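CD1-2 antigen (Gallus gallus, PDB 3DBX) probably binds lipid ligands in the groove of its MHC class I-like domain and displays them to T cells, as CD1 proteins do. Local coordinates at residues Cys105-Asn110 with Tyr173-His178; Ala36-Met41 with Arg182-Arg187. All coordinates share one frame; numbering follows the deposited sequence.

Interaction 1: residues Cys105-Asn110 with Tyr173-His178; sequences CKLYTN and YILMLH. With NAG (2-acetamido-2-deoxy-beta-D-glucopyranose), chain E.
The methyl CD1 of I174, at the end of its longer branch, touches both C105 and L107, bringing helix 156-180 against strand 97-107. With CG1 anti to the carbonyl carbon (chi1 -69°) and the chain extended beyond it, this methyl reaches the strand 3.9 Å from C105 SG and also 3.9 Å from L107 CG, while the backbone O of C105 is 3.6 Å from the same I174 CD1. The side chains of L107 and I174 meet at a slant. L107 and L175 instead lie roughly at right angles, methyl against methyl, and L107 CD1 to L175 CD1 is a tight 3.4 Å at the surface. I174 also packs on L35 of strand 27-35.

This is the MHC class I-like platform, an antiparallel sheet with helices laid across it; here the axes of 105-107 and 173-178 cross at -64°, 10.2 Å apart at closest approach. Past the strand end the chain turns to the N-glycan. N110 ND2 is covalently bonded to NAG C1 and donates to NAG O7 (2.9 Å, N-H...O 152°), orienting the acetamido group; OD1 of N110 is hydrogen-bonded to OG1 of T112, within the sequon. The sugar folds back so that its C6 sits over the centre of the Y108 ring, 3.6 Å above the plane, a CH-pi-like placement, while K106 CG lies toward the rim of the opposite face.

No hydrogen bond joins strand to helix, so their hold on one another is apolar contact, and the glycan packs on Y108, whose side chain does not reach the helix segment.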
# COMPACT_ATOMS: atom_id res chain seq x y z
N CYS A 105 -15.12 3.52 3.96
CA CYS A 105 -16.31 3.17 4.74
C CYS A 105 -15.95 1.96 5.61
O CYS A 105 -15.62 0.89 5.08
CB CYS A 105 -17.48 2.81 3.81
SG CYS A 105 -19.07 2.46 4.61
N LYS A 106 -15.97 2.15 6.92
CA LYS A 106 -15.73 1.08 7.88
C LYS A 106 -17.03 0.77 8.61
O LYS A 106 -17.75 1.69 9.00
CB LYS A 106 -14.68 1.50 8.90
CG LYS A 106 -14.01 0.36 9.67
CD LYS A 106 -12.73 0.85 10.36
CE LYS A 106 -11.55 -0.12 10.14
NZ LYS A 106 -10.20 0.51 10.33
N LEU A 107 -17.34 -0.52 8.79
CA LEU A 107 -18.47 -0.96 9.64
C LEU A 107 -18.01 -1.64 10.92
O LEU A 107 -17.49 -2.77 10.89
CB LEU A 107 -19.42 -1.90 8.89
CG LEU A 107 -19.97 -1.63 7.48
CD1 LEU A 107 -21.23 -2.45 7.29
CD2 LEU A 107 -20.28 -0.15 7.24
N TYR A 108 -18.20 -0.97 12.05
CA TYR A 108 -17.95 -1.55 13.37
C TYR A 108 -19.13 -2.44 13.74
O TYR A 108 -20.27 -2.12 13.40
CB TYR A 108 -17.75 -0.47 14.44
CG TYR A 108 -16.68 0.55 14.08
CD1 TYR A 108 -15.33 0.28 14.31
CD2 TYR A 108 -17.02 1.77 13.50
CE1 TYR A 108 -14.35 1.21 13.97
CE2 TYR A 108 -16.05 2.70 13.16
CZ TYR A 108 -14.72 2.41 13.40
OH TYR A 108 -13.75 3.33 13.06
N THR A 109 -18.86 -3.55 14.42
CA THR A 109 -19.94 -4.46 14.79
C THR A 109 -20.72 -4.01 16.04
O THR A 109 -21.28 -4.83 16.76
CB THR A 109 -19.47 -5.95 14.87
OG1 THR A 109 -18.29 -6.05 15.69
CG2 THR A 109 -19.16 -6.49 13.47
N ASN A 110 -20.75 -2.70 16.29
CA ASN A 110 -21.64 -2.11 17.30
C ASN A 110 -22.66 -1.12 16.70
O ASN A 110 -23.42 -0.49 17.43
CB ASN A 110 -20.85 -1.48 18.46
CG ASN A 110 -20.34 -0.06 18.17
OD1 ASN A 110 -20.31 0.40 17.02
ND2 ASN A 110 -19.93 0.64 19.24
N TYR A 173 -22.97 -3.22 0.26
CA TYR A 173 -21.92 -3.81 -0.57
C TYR A 173 -20.87 -4.59 0.25
O TYR A 173 -20.55 -5.73 -0.07
CB TYR A 173 -21.26 -2.70 -1.40
CG TYR A 173 -20.31 -3.13 -2.50
CD1 TYR A 173 -20.60 -4.20 -3.35
CD2 TYR A 173 -19.14 -2.42 -2.71
CE1 TYR A 173 -19.70 -4.57 -4.39
CE2 TYR A 173 -18.26 -2.78 -3.72
CZ TYR A 173 -18.55 -3.84 -4.56
OH TYR A 173 -17.63 -4.15 -5.55
N ILE A 174 -20.37 -3.96 1.32
CA ILE A 174 -19.42 -4.60 2.25
C ILE A 174 -19.99 -5.92 2.78
O ILE A 174 -19.30 -6.96 2.78
CB ILE A 174 -19.11 -3.66 3.44
CG1 ILE A 174 -18.30 -2.44 2.98
CG2 ILE A 174 -18.34 -4.40 4.52
CD1 ILE A 174 -18.22 -1.30 4.03
N LEU A 175 -21.25 -5.87 3.20
CA LEU A 175 -21.97 -6.99 3.78
C LEU A 175 -22.06 -8.17 2.83
O LEU A 175 -21.78 -9.31 3.21
CB LEU A 175 -23.37 -6.53 4.20
CG LEU A 175 -23.61 -6.33 5.69
CD1 LEU A 175 -22.59 -5.38 6.30
CD2 LEU A 175 -25.03 -5.84 5.93
N MET A 176 -22.45 -7.89 1.59
CA MET A 176 -22.52 -8.91 0.55
C MET A 176 -21.13 -9.46 0.19
O MET A 176 -20.97 -10.67 -0.01
CB MET A 176 -23.30 -8.39 -0.67
CG MET A 176 -24.77 -8.02 -0.33
SD MET A 176 -25.90 -7.52 -1.67
CE MET A 176 -26.65 -9.09 -2.13
N LEU A 177 -20.12 -8.59 0.17
CA LEU A 177 -18.76 -9.00 -0.18
C LEU A 177 -18.16 -9.86 0.93
O LEU A 177 -17.45 -10.82 0.67
CB LEU A 177 -17.85 -7.80 -0.43
CG LEU A 177 -18.02 -6.92 -1.68
CD1 LEU A 177 -17.08 -5.74 -1.58
CD2 LEU A 177 -17.81 -7.69 -2.98
N HIS A 178 -18.45 -9.46 2.16
CA HIS A 178 -17.99 -10.17 3.34
C HIS A 178 -18.50 -11.62 3.34
O HIS A 178 -17.76 -12.53 3.65
CB HIS A 178 -18.47 -9.41 4.58
CG HIS A 178 -17.83 -9.86 5.85
ND1 HIS A 178 -18.48 -10.64 6.78
CD2 HIS A 178 -16.59 -9.63 6.35
CE1 HIS A 178 -17.68 -10.88 7.80
NE2 HIS A 178 -16.52 -10.27 7.57
C1 NAG E . -19.21 1.87 18.97
C2 NAG E . -18.90 2.55 20.31
C3 NAG E . -18.24 3.90 20.05
C4 NAG E . -16.98 3.72 19.18
C5 NAG E . -17.27 2.85 17.95
C6 NAG E . -15.98 2.49 17.23
C7 NAG E . -20.29 1.90 22.21
C8 NAG E . -20.53 2.58 23.53
N2 NAG E . -20.08 2.68 21.15
O3 NAG E . -17.89 4.51 21.27
O4 NAG E . -16.47 4.98 18.77
O5 NAG E . -17.97 1.66 18.30
O6 NAG E . -15.40 1.34 17.80
O7 NAG E . -20.30 0.67 22.15

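Interaction 2: residues Ala36-Met41 with Arg182-Arg187; sequences ADVPIM and RTDLER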
# COMPACT_ATOMS: atom_id res chain seq x y z
N ALA A 36 -10.53 -4.78 3.20
CA ALA A 36 -9.28 -5.06 3.94
C ALA A 36 -8.06 -4.72 3.04
O ALA A 36 -7.98 -3.60 2.54
CB ALA A 36 -9.23 -6.52 4.44
N ASP A 37 -7.17 -5.67 2.79
CA ASP A 37 -6.05 -5.46 1.83
C ASP A 37 -6.27 -6.20 0.52
O ASP A 37 -5.35 -6.38 -0.27
CB ASP A 37 -4.69 -5.87 2.44
CG ASP A 37 -4.69 -7.26 3.04
OD1 ASP A 37 -5.74 -7.94 3.03
OD2 ASP A 37 -3.61 -7.68 3.53
N VAL A 38 -7.50 -6.64 0.28
CA VAL A 38 -7.79 -7.44 -0.91
C VAL A 38 -8.33 -6.47 -1.95
O VAL A 38 -9.35 -5.82 -1.68
CB VAL A 38 -8.92 -8.45 -0.61
CG1 VAL A 38 -9.29 -9.24 -1.89
CG2 VAL A 38 -8.49 -9.39 0.54
N PRO A 39 -7.63 -6.34 -3.09
CA PRO A 39 -8.10 -5.57 -4.24
C PRO A 39 -9.37 -6.21 -4.80
O PRO A 39 -9.37 -7.40 -5.10
CB PRO A 39 -6.96 -5.72 -5.23
CG PRO A 39 -5.74 -5.99 -4.35
CD PRO A 39 -6.30 -6.93 -3.35
N ILE A 40 -10.45 -5.44 -4.89
CA ILE A 40 -11.77 -5.94 -5.33
C ILE A 40 -11.98 -5.56 -6.80
O ILE A 40 -12.48 -6.37 -7.60
CB ILE A 40 -12.93 -5.34 -4.43
CG1 ILE A 40 -12.87 -5.93 -3.03
CG2 ILE A 40 -14.28 -5.63 -4.98
CD1 ILE A 40 -12.54 -7.39 -3.02
N MET A 41 -11.57 -4.33 -7.13
CA MET A 41 -11.77 -3.74 -8.45
C MET A 41 -10.57 -2.88 -8.75
O MET A 41 -10.02 -2.25 -7.85
CB MET A 41 -13.03 -2.87 -8.47
CG MET A 41 -14.31 -3.64 -8.58
SD MET A 41 -15.81 -2.65 -8.71
CE MET A 41 -15.79 -1.75 -7.16
N ARG A 182 -14.91 -14.91 1.81
CA ARG A 182 -14.13 -15.42 2.94
C ARG A 182 -12.86 -16.16 2.55
O ARG A 182 -11.89 -16.17 3.30
CB ARG A 182 -14.96 -16.23 3.90
CG ARG A 182 -15.94 -15.37 4.67
CD ARG A 182 -16.51 -16.10 5.89
NE ARG A 182 -17.64 -16.93 5.55
CZ ARG A 182 -18.11 -17.92 6.29
NH1 ARG A 182 -17.52 -18.27 7.44
NH2 ARG A 182 -19.16 -18.59 5.85
N THR A 183 -12.86 -16.75 1.35
CA THR A 183 -11.70 -17.45 0.81
C THR A 183 -10.41 -16.59 0.82
O THR A 183 -9.31 -17.09 1.03
CB THR A 183 -12.01 -18.07 -0.59
OG1 THR A 183 -10.93 -18.91 -0.99
CG2 THR A 183 -12.22 -17.00 -1.65
N ASP A 184 -10.58 -15.29 0.60
CA ASP A 184 -9.51 -14.29 0.74
C ASP A 184 -9.51 -13.55 2.10
O ASP A 184 -8.46 -13.37 2.73
CB ASP A 184 -9.62 -13.29 -0.40
CG ASP A 184 -8.75 -13.66 -1.57
OD1 ASP A 184 -7.51 -13.63 -1.40
OD2 ASP A 184 -9.30 -13.97 -2.63
N LEU A 185 -10.69 -13.13 2.53
CA LEU A 185 -10.81 -12.37 3.79
C LEU A 185 -10.55 -13.18 5.07
O LEU A 185 -10.10 -12.60 6.07
CB LEU A 185 -12.16 -11.67 3.87
CG LEU A 185 -12.53 -10.82 2.64
CD1 LEU A 185 -14.02 -10.49 2.63
CD2 LEU A 185 -11.68 -9.55 2.58
N GLU A 186 -10.81 -14.50 5.07
CA GLU A 186 -10.46 -15.31 6.24
C GLU A 186 -9.27 -16.27 6.08
O GLU A 186 -9.12 -17.19 6.87
CB GLU A 186 -11.68 -16.05 6.82
CG GLU A 186 -12.79 -15.13 7.28
CD GLU A 186 -14.03 -15.87 7.75
OE1 GLU A 186 -14.00 -17.13 7.92
OE2 GLU A 186 -15.04 -15.16 7.97
N ARG A 187 -8.44 -16.06 5.06
CA ARG A 187 -7.26 -16.85 4.83
C ARG A 187 -6.30 -16.52 5.97
O ARG A 187 -6.26 -15.37 6.44
CB ARG A 187 -6.63 -16.50 3.46
CG ARG A 187 -5.30 -17.25 3.15
CD ARG A 187 -4.76 -16.94 1.71
NE ARG A 187 -4.70 -15.49 1.49
CZ ARG A 187 -3.59 -14.76 1.40
NH1 ARG A 187 -2.39 -15.32 1.44
NH2 ARG A 187 -3.70 -13.46 1.21
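V38 CG2 meets L185 CD2 at 3.8 Å, the two side chains crossing at about a right angle. The valine presents this methyl because CG2 stands anti to its carbonyl carbon, with CG1 anti to the backbone N (chi1 177°). A36 CB adds a looser touch on the same L185 CD2 at 4.3 Å, so one leucine methyl serves both residues. L185 also packs on L35 and S10. The second partner of V38 CG2 is D184 CB, 4.2 Å away, which brings the aliphatic root of an acidic side chain against the valine.

The strand belongs to the floor of the MHC class I-like domain, and a classic beta bulge, I40 and M41 both facing A33, lies in its pairing with strand 27-35. The short helix 182-185 follows helix 156-180 and precedes strand 192-200, the first of the immunoglobulin-like sheets.

No hydrogen bond crosses between the segments; D184, D37 and R187 are paired with other residues. D184 OD2 makes a long, weak ion pair with R54 NE and a weak hydrogen bond with W56 NE1. D37 is hydrogen-bonded through its two carboxylate oxygens to the hydroxyls of Y215 and Y249, and R187 donates NH2 to the carbonyl of L247 and makes a cation-pi contact with Y215.

From the N terminus, the chain first passes residues 36-41, on a strand near one side of the eight-stranded sheet, then 105-110 at the end of strand 97-107. Helix 156-180 brings back 173-178, closing the loop of interaction 1, and the following short helix 182-185 closes the much longer loop of interaction 2, within which the first is nested. Both contacts set a helix against the same sheet, their centres 13 Å apart. They also touch: the Y173 hydroxyl packs on I40 and M41, with Y173 OH to M41 CE at 3.4 Å, and L185 CD1 lies against the backbone of L177 and H178. Together they tie helices 156-180 and 182-185 to strands 97-107 and 38-43.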